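Local coordinates for protein exopolygalacturonase (Yersinia enterocolitica, PDB 2UVF) that hydrolyses polygalacturonate, the backbone of pectin, as a family 28 glycoside hydrolase, probably releasing short galacturonate products from the chain end, at residues A[362-376]-A[387-401]. Residues are numbered along the deposited sequence; the frame is centred on the assembly and turned at random.
With NI (nickel (II) ion), chain K; SO4 (sulfate ion), chain G.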
loop_
_atom_site.group_PDB
_atom_site.type_symbol
_atom_site.label_atom_id
_atom_site.label_comp_id
_atom_site.label_asym_id
_atom_site.label_seq_id
_atom_site.Cartn_x
_atom_site.Cartn_y
_atom_site.Cartn_z
ATOM N N ASN A 362 3.381 6.285 -12.200
ATOM C CA ASN A 362 2.778 7.512 -11.701
ATOM C C ASN A 362 3.775 8.383 -10.939
ATOM O O ASN A 362 4.799 7.896 -10.431
ATOM C CB ASN A 362 1.590 7.196 -10.796
ATOM C CG ASN A 362 0.482 6.511 -11.520
ATOM O OD1 ASN A 362 0.498 6.420 -12.747
ATOM N ND2 ASN A 362 -0.497 6.026 -10.780
ATOM N N HIS A 363 3.474 9.682 -10.895
ATOM C CA HIS A 363 4.141 10.586 -9.997
ATOM C C HIS A 363 3.091 11.186 -9.096
ATOM O O HIS A 363 1.945 11.371 -9.523
ATOM C CB HIS A 363 4.843 11.727 -10.749
ATOM C CG HIS A 363 6.052 11.307 -11.517
ATOM N ND1 HIS A 363 6.704 12.156 -12.382
ATOM C CD2 HIS A 363 6.703 10.121 -11.586
ATOM C CE1 HIS A 363 7.728 11.520 -12.925
ATOM N NE2 HIS A 363 7.745 10.282 -12.463
ATOM N N ASN A 364 3.499 11.508 -7.867
ATOM C CA ASN A 364 2.680 12.256 -6.903
ATOM C C ASN A 364 1.341 11.598 -6.605
ATOM O O ASN A 364 0.290 12.153 -6.905
ATOM C CB ASN A 364 2.486 13.704 -7.381
ATOM C CG ASN A 364 3.774 14.325 -7.872
ATOM O OD1 ASN A 364 4.870 14.003 -7.373
ATOM N ND2 ASN A 364 3.664 15.195 -8.885
ATOM N N VAL A 365 1.397 10.381 -6.072
ATOM C CA VAL A 365 0.206 9.603 -5.711
ATOM C C VAL A 365 -0.005 9.721 -4.213
ATOM O O VAL A 365 0.950 9.659 -3.454
ATOM C CB VAL A 365 0.353 8.100 -6.046
ATOM C CG1 VAL A 365 -0.882 7.321 -5.577
ATOM C CG2 VAL A 365 0.642 7.880 -7.564
ATOM N N VAL A 366 -1.261 9.890 -3.806
ATOM C CA VAL A 366 -1.630 9.897 -2.385
ATOM C C VAL A 366 -2.790 8.939 -2.143
ATOM O O VAL A 366 -3.814 9.003 -2.844
ATOM C CB VAL A 366 -1.964 11.348 -1.867
ATOM C CG1 VAL A 366 -2.544 11.321 -0.408
ATOM C CG2 VAL A 366 -0.726 12.211 -1.916
ATOM N N ALA A 367 -2.626 8.035 -1.171
ATOM C CA ALA A 367 -3.752 7.228 -0.683
ATOM C C ALA A 367 -4.098 7.535 0.782
ATOM O O ALA A 367 -3.361 7.198 1.699
ATOM C CB ALA A 367 -3.510 5.723 -0.913
ATOM N N ASN A 368 -5.241 8.181 0.980
ATOM C CA ASN A 368 -5.642 8.663 2.285
ATOM C C ASN A 368 -6.926 7.967 2.776
ATOM O O ASN A 368 -8.010 8.226 2.271
ATOM C CB ASN A 368 -5.856 10.188 2.217
ATOM C CG ASN A 368 -6.369 10.787 3.532
ATOM O OD1 ASN A 368 -6.337 10.148 4.585
ATOM N ND2 ASN A 368 -6.825 12.040 3.470
ATOM N N GLY A 369 -6.788 7.079 3.757
ATOM C CA GLY A 369 -7.943 6.566 4.474
ATOM C C GLY A 369 -8.783 5.585 3.705
ATOM O O GLY A 369 -10.023 5.550 3.846
ATOM N N LEU A 370 -8.123 4.782 2.881
ATOM C CA LEU A 370 -8.824 3.726 2.162
ATOM C C LEU A 370 -9.010 2.543 3.105
ATOM O O LEU A 370 -8.247 2.358 4.054
ATOM C CB LEU A 370 -8.064 3.312 0.891
ATOM C CG LEU A 370 -7.473 4.386 -0.044
ATOM C CD1 LEU A 370 -6.685 3.715 -1.214
ATOM C CD2 LEU A 370 -8.516 5.306 -0.605
ATOM N N ILE A 371 -10.050 1.763 2.859
ATOM C CA ILE A 371 -10.316 0.575 3.644
ATOM C C ILE A 371 -10.258 -0.611 2.668
ATOM O O ILE A 371 -11.075 -0.696 1.768
ATOM C CB ILE A 371 -11.688 0.732 4.402
ATOM C CG1 ILE A 371 -11.617 1.932 5.384
ATOM C CG2 ILE A 371 -12.087 -0.542 5.118
ATOM C CD1 ILE A 371 -12.953 2.586 5.659
ATOM N N HIS A 372 -9.252 -1.482 2.817
ATOM C CA HIS A 372 -9.080 -2.644 1.935
ATOM C C HIS A 372 -9.590 -3.861 2.669
ATOM O O HIS A 372 -9.075 -4.199 3.710
ATOM C CB HIS A 372 -7.587 -2.851 1.541
ATOM C CG HIS A 372 -6.885 -1.576 1.204
ATOM N ND1 HIS A 372 -6.744 -1.124 -0.091
ATOM C CD2 HIS A 372 -6.358 -0.616 1.997
ATOM C CE1 HIS A 372 -6.140 0.054 -0.079
ATOM N NE2 HIS A 372 -5.893 0.386 1.175
ATOM N N GLN A 373 -10.615 -4.500 2.124
ATOM C CA GLN A 373 -11.193 -5.681 2.716
ATOM C C GLN A 373 -11.277 -6.766 1.628
ATOM O O GLN A 373 -12.326 -6.972 0.990
ATOM C CB GLN A 373 -12.578 -5.353 3.306
ATOM C CG GLN A 373 -12.637 -4.199 4.348
ATOM C CD GLN A 373 -14.079 -3.883 4.754
ATOM O OE1 GLN A 373 -15.009 -4.041 3.954
ATOM N NE2 GLN A 373 -14.272 -3.458 5.988
ATOM N N THR A 374 -10.155 -7.453 1.420
ATOM C CA THR A 374 -10.000 -8.353 0.282
ATOM C C THR A 374 -9.371 -9.675 0.699
ATOM O O THR A 374 -8.876 -10.402 -0.143
ATOM C CB THR A 374 -9.159 -7.722 -0.860
ATOM O OG1 THR A 374 -7.792 -7.585 -0.453
ATOM C CG2 THR A 374 -9.684 -6.338 -1.242
ATOM N N TYR A 375 -9.388 -9.977 1.998
ATOM C CA TYR A 375 -8.917 -11.256 2.500
ATOM C C TYR A 375 -9.994 -12.252 2.144
ATOM O O TYR A 375 -11.169 -11.964 2.397
ATOM C CB TYR A 375 -8.731 -11.212 4.024
ATOM C CG TYR A 375 -8.155 -12.489 4.587
ATOM C CD1 TYR A 375 -6.784 -12.710 4.569
ATOM C CD2 TYR A 375 -8.974 -13.484 5.124
ATOM C CE1 TYR A 375 -6.242 -13.875 5.049
ATOM C CE2 TYR A 375 -8.428 -14.637 5.637
ATOM C CZ TYR A 375 -7.054 -14.818 5.598
ATOM O OH TYR A 375 -6.478 -15.976 6.084
ATOM N N ASP A 376 -9.650 -13.395 1.546
ATOM C CA ASP A 376 -8.282 -13.770 1.162
ATOM C C ASP A 376 -8.218 -13.998 -0.365
ATOM O O ASP A 376 -7.874 -15.083 -0.821
ATOM C CB ASP A 376 -7.876 -15.051 1.903
ATOM C CG ASP A 376 -6.396 -15.294 1.879
ATOM O OD1 ASP A 376 -5.965 -16.390 2.304
ATOM O OD2 ASP A 376 -5.647 -14.395 1.435
ATOM N N ASN A 387 7.196 1.268 -10.599
ATOM C CA ASN A 387 8.009 2.257 -11.339
ATOM C C ASN A 387 7.457 3.670 -11.183
ATOM O O ASN A 387 7.444 4.461 -12.134
ATOM C CB ASN A 387 8.160 1.875 -12.839
ATOM C CG ASN A 387 8.909 0.572 -13.031
ATOM O OD1 ASN A 387 10.119 0.570 -13.243
ATOM N ND2 ASN A 387 8.200 -0.551 -12.908
ATOM N N SER A 388 7.011 3.967 -9.959
ATOM C CA SER A 388 6.372 5.233 -9.621
ATOM C C SER A 388 7.296 6.110 -8.784
ATOM O O SER A 388 8.356 5.674 -8.338
ATOM C CB SER A 388 5.050 4.977 -8.888
ATOM O OG SER A 388 4.156 4.290 -9.730
ATOM N N GLN A 389 6.909 7.359 -8.584
ATOM C CA GLN A 389 7.776 8.270 -7.839
ATOM C C GLN A 389 7.000 9.210 -6.957
ATOM O O GLN A 389 5.955 9.717 -7.351
ATOM C CB GLN A 389 8.718 9.032 -8.780
ATOM C CG GLN A 389 9.406 8.108 -9.794
ATOM C CD GLN A 389 10.760 8.590 -10.237
ATOM O OE1 GLN A 389 11.035 9.793 -10.263
ATOM N NE2 GLN A 389 11.619 7.648 -10.598
ATOM N N ASN A 390 7.520 9.427 -5.747
ATOM C CA ASN A 390 6.888 10.317 -4.764
ATOM C C ASN A 390 5.447 9.873 -4.430
ATOM O O ASN A 390 4.481 10.484 -4.868
ATOM C CB ASN A 390 6.986 11.784 -5.245
ATOM C CG ASN A 390 6.487 12.788 -4.223
ATOM O OD1 ASN A 390 5.748 13.712 -4.571
ATOM N ND2 ASN A 390 6.893 12.627 -2.962
ATOM N N VAL A 391 5.330 8.787 -3.669
ATOM C CA VAL A 391 4.030 8.223 -3.263
ATOM C C VAL A 391 3.832 8.220 -1.722
ATOM O O VAL A 391 4.772 8.249 -0.945
ATOM C CB VAL A 391 3.745 6.808 -3.895
ATOM C CG1 VAL A 391 4.097 6.781 -5.408
ATOM C CG2 VAL A 391 4.489 5.686 -3.164
ATOM N N MET A 392 2.585 8.213 -1.290
ATOM C CA MET A 392 2.275 8.411 0.122
ATOM C C MET A 392 1.022 7.629 0.454
ATOM O O MET A 392 0.073 7.679 -0.301
ATOM C CB MET A 392 2.009 9.887 0.358
ATOM C CG MET A 392 2.147 10.325 1.763
ATOM S SD MET A 392 1.442 11.977 1.899
ATOM C CE MET A 392 2.708 12.990 1.126
ATOM N N VAL A 393 1.062 6.870 1.549
ATOM C CA VAL A 393 -0.092 6.146 2.054
ATOM C C VAL A 393 -0.234 6.379 3.563
ATOM O O VAL A 393 0.639 6.007 4.352
ATOM C CB VAL A 393 0.036 4.625 1.765
ATOM C CG1 VAL A 393 -1.045 3.827 2.484
ATOM C CG2 VAL A 393 -0.019 4.337 0.272
ATOM N N PHE A 394 -1.354 6.976 3.966
ATOM C CA PHE A 394 -1.634 7.185 5.376
ATOM C C PHE A 394 -3.107 6.979 5.708
ATOM O O PHE A 394 -3.965 7.079 4.827
ATOM C CB PHE A 394 -1.129 8.561 5.844
ATOM C CG PHE A 394 -1.850 9.756 5.241
ATOM C CD1 PHE A 394 -2.775 10.465 5.996
ATOM C CD2 PHE A 394 -1.512 10.236 3.968
ATOM C CE1 PHE A 394 -3.405 11.601 5.488
ATOM C CE2 PHE A 394 -2.139 11.377 3.437
ATOM C CZ PHE A 394 -3.090 12.052 4.196
ATOM N N ASN A 395 -3.369 6.657 6.973
ATOM C CA ASN A 395 -4.718 6.380 7.491
ATOM C C ASN A 395 -5.465 5.221 6.863
ATOM O O ASN A 395 -6.670 5.096 7.045
ATOM C CB ASN A 395 -5.596 7.642 7.478
ATOM C CG ASN A 395 -5.046 8.727 8.372
ATOM O OD1 ASN A 395 -3.996 8.553 9.031
ATOM N ND2 ASN A 395 -5.715 9.882 8.367
ATOM N N ASN A 396 -4.747 4.365 6.151
ATOM C CA ASN A 396 -5.352 3.202 5.493
ATOM C C ASN A 396 -5.625 2.095 6.492
ATOM O O ASN A 396 -4.891 1.929 7.442
ATOM C CB ASN A 396 -4.433 2.676 4.372
ATOM C CG ASN A 396 -4.624 3.391 3.030
ATOM O OD1 ASN A 396 -4.636 2.750 1.974
ATOM N ND2 ASN A 396 -4.766 4.702 3.058
ATOM N N PHE A 397 -6.704 1.354 6.291
ATOM C CA PHE A 397 -6.898 0.066 6.950
ATOM C C PHE A 397 -6.599 -1.032 5.907
ATOM O O PHE A 397 -7.133 -0.983 4.814
ATOM C CB PHE A 397 -8.337 -0.050 7.485
ATOM C CG PHE A 397 -8.699 -1.419 8.049
ATOM C CD1 PHE A 397 -8.581 -1.691 9.413
ATOM C CD2 PHE A 397 -9.209 -2.418 7.217
ATOM C CE1 PHE A 397 -8.930 -2.929 9.922
ATOM C CE2 PHE A 397 -9.557 -3.662 7.723
ATOM C CZ PHE A 397 -9.418 -3.916 9.073
ATOM N N PHE A 398 -5.739 -1.992 6.244
ATOM C CA PHE A 398 -5.383 -3.097 5.310
ATOM C C PHE A 398 -5.787 -4.445 5.896
ATOM O O PHE A 398 -5.353 -4.798 6.979
ATOM C CB PHE A 398 -3.884 -3.134 4.971
ATOM C CG PHE A 398 -3.413 -2.002 4.113
ATOM C CD1 PHE A 398 -3.439 -2.099 2.719
ATOM C CD2 PHE A 398 -2.915 -0.837 4.690
ATOM C CE1 PHE A 398 -2.993 -1.031 1.918
ATOM C CE2 PHE A 398 -2.463 0.208 3.909
ATOM C CZ PHE A 398 -2.506 0.115 2.523
ATOM N N ASP A 399 -6.637 -5.174 5.165
ATOM C CA ASP A 399 -6.940 -6.593 5.410
ATOM C C ASP A 399 -7.060 -7.214 3.995
ATOM O O ASP A 399 -8.105 -7.112 3.330
ATOM C CB ASP A 399 -8.246 -6.735 6.225
ATOM C CG ASP A 399 -8.417 -8.099 6.832
ATOM O OD1 ASP A 399 -7.612 -8.452 7.716
ATOM O OD2 ASP A 399 -9.379 -8.820 6.447
ATOM N N THR A 400 -5.972 -7.810 3.522
ATOM C CA THR A 400 -5.802 -8.040 2.090
ATOM C C THR A 400 -5.534 -9.517 1.799
ATOM O O THR A 400 -5.105 -10.257 2.668
ATOM C CB THR A 400 -4.660 -7.140 1.521
ATOM O OG1 THR A 400 -3.444 -7.416 2.218
ATOM C CG2 THR A 400 -4.976 -5.653 1.682
ATOM N N GLY A 401 -5.802 -9.928 0.562
ATOM C CA GLY A 401 -5.569 -11.290 0.129
ATOM C C GLY A 401 -4.105 -11.562 -0.123
ATOM O O GLY A 401 -3.690 -12.715 -0.074
HETATM NI NI NI K . -3.544 -14.169 1.410
HETATM S S SO4 G . -12.956 -1.170 8.966
HETATM O O1 SO4 G . -13.184 0.225 8.581
HETATM O O2 SO4 G . -13.774 -1.469 10.139
HETATM O O3 SO4 G . -13.292 -2.116 7.903
HETATM O O4 SO4 G . -11.543 -1.330 9.269
HETATM O O HOH W 1 -11.202 -8.614 4.411
HETATM O O HOH W 2 -3.458 -15.883 2.794
HETATM O O HOH W 3 -3.978 -12.556 3.154
HETATM O O HOH W 4 -3.334 -15.835 -0.447
#
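Two donors grip the backbone oxygen of F394: G369 N links it to the neighbouring coil, while N396 ND2 closes the turn that follows F394 within its own coil. G369 N approaches F394 O in the carbonyl plane at 3.0 Å, whereas N396 ND2 reaches it at 3.1 Å from well above that plane. The oxygen of the same amide, N396 OD1, receives H372 NE2 at 2.8 Å in an almost straight bond (178°) and lies in the imidazole plane. H372 is further fixed by F398, whose ring lies nearly parallel to the imidazole (planes 5° apart) in an offset stack with centroids 4.3 Å apart. The imidazole stands anti to its own carbonyl carbon (chi1 -42°), and the two rings lie side by side, pointing the same way into the interior, where I383 also touches H372. On the 365-368/391-394 pair, on the side away from V365 and A367, N368 lays its amide over the F394 ring, its CB making a CH-pi contact, while its ND2 bonds to the hydroxyl of Y343. Backbone bonds such as A367 N to M392 O, at 2.9 Å, join 365-368 to 391-394, and a similar set joins 371-373 to 397-399, both pairs parallel. Where the segments end, D376 OD2 and G401 O each bind nickel at 2.1 Å, with waters as further ligands. An aromatic stack between equivalent positions of successive coils, H372 on F398, with N396 at the turn between two strands, is in keeping with the right-handed parallel beta-helix, the fold of family 28 glycoside hydrolases.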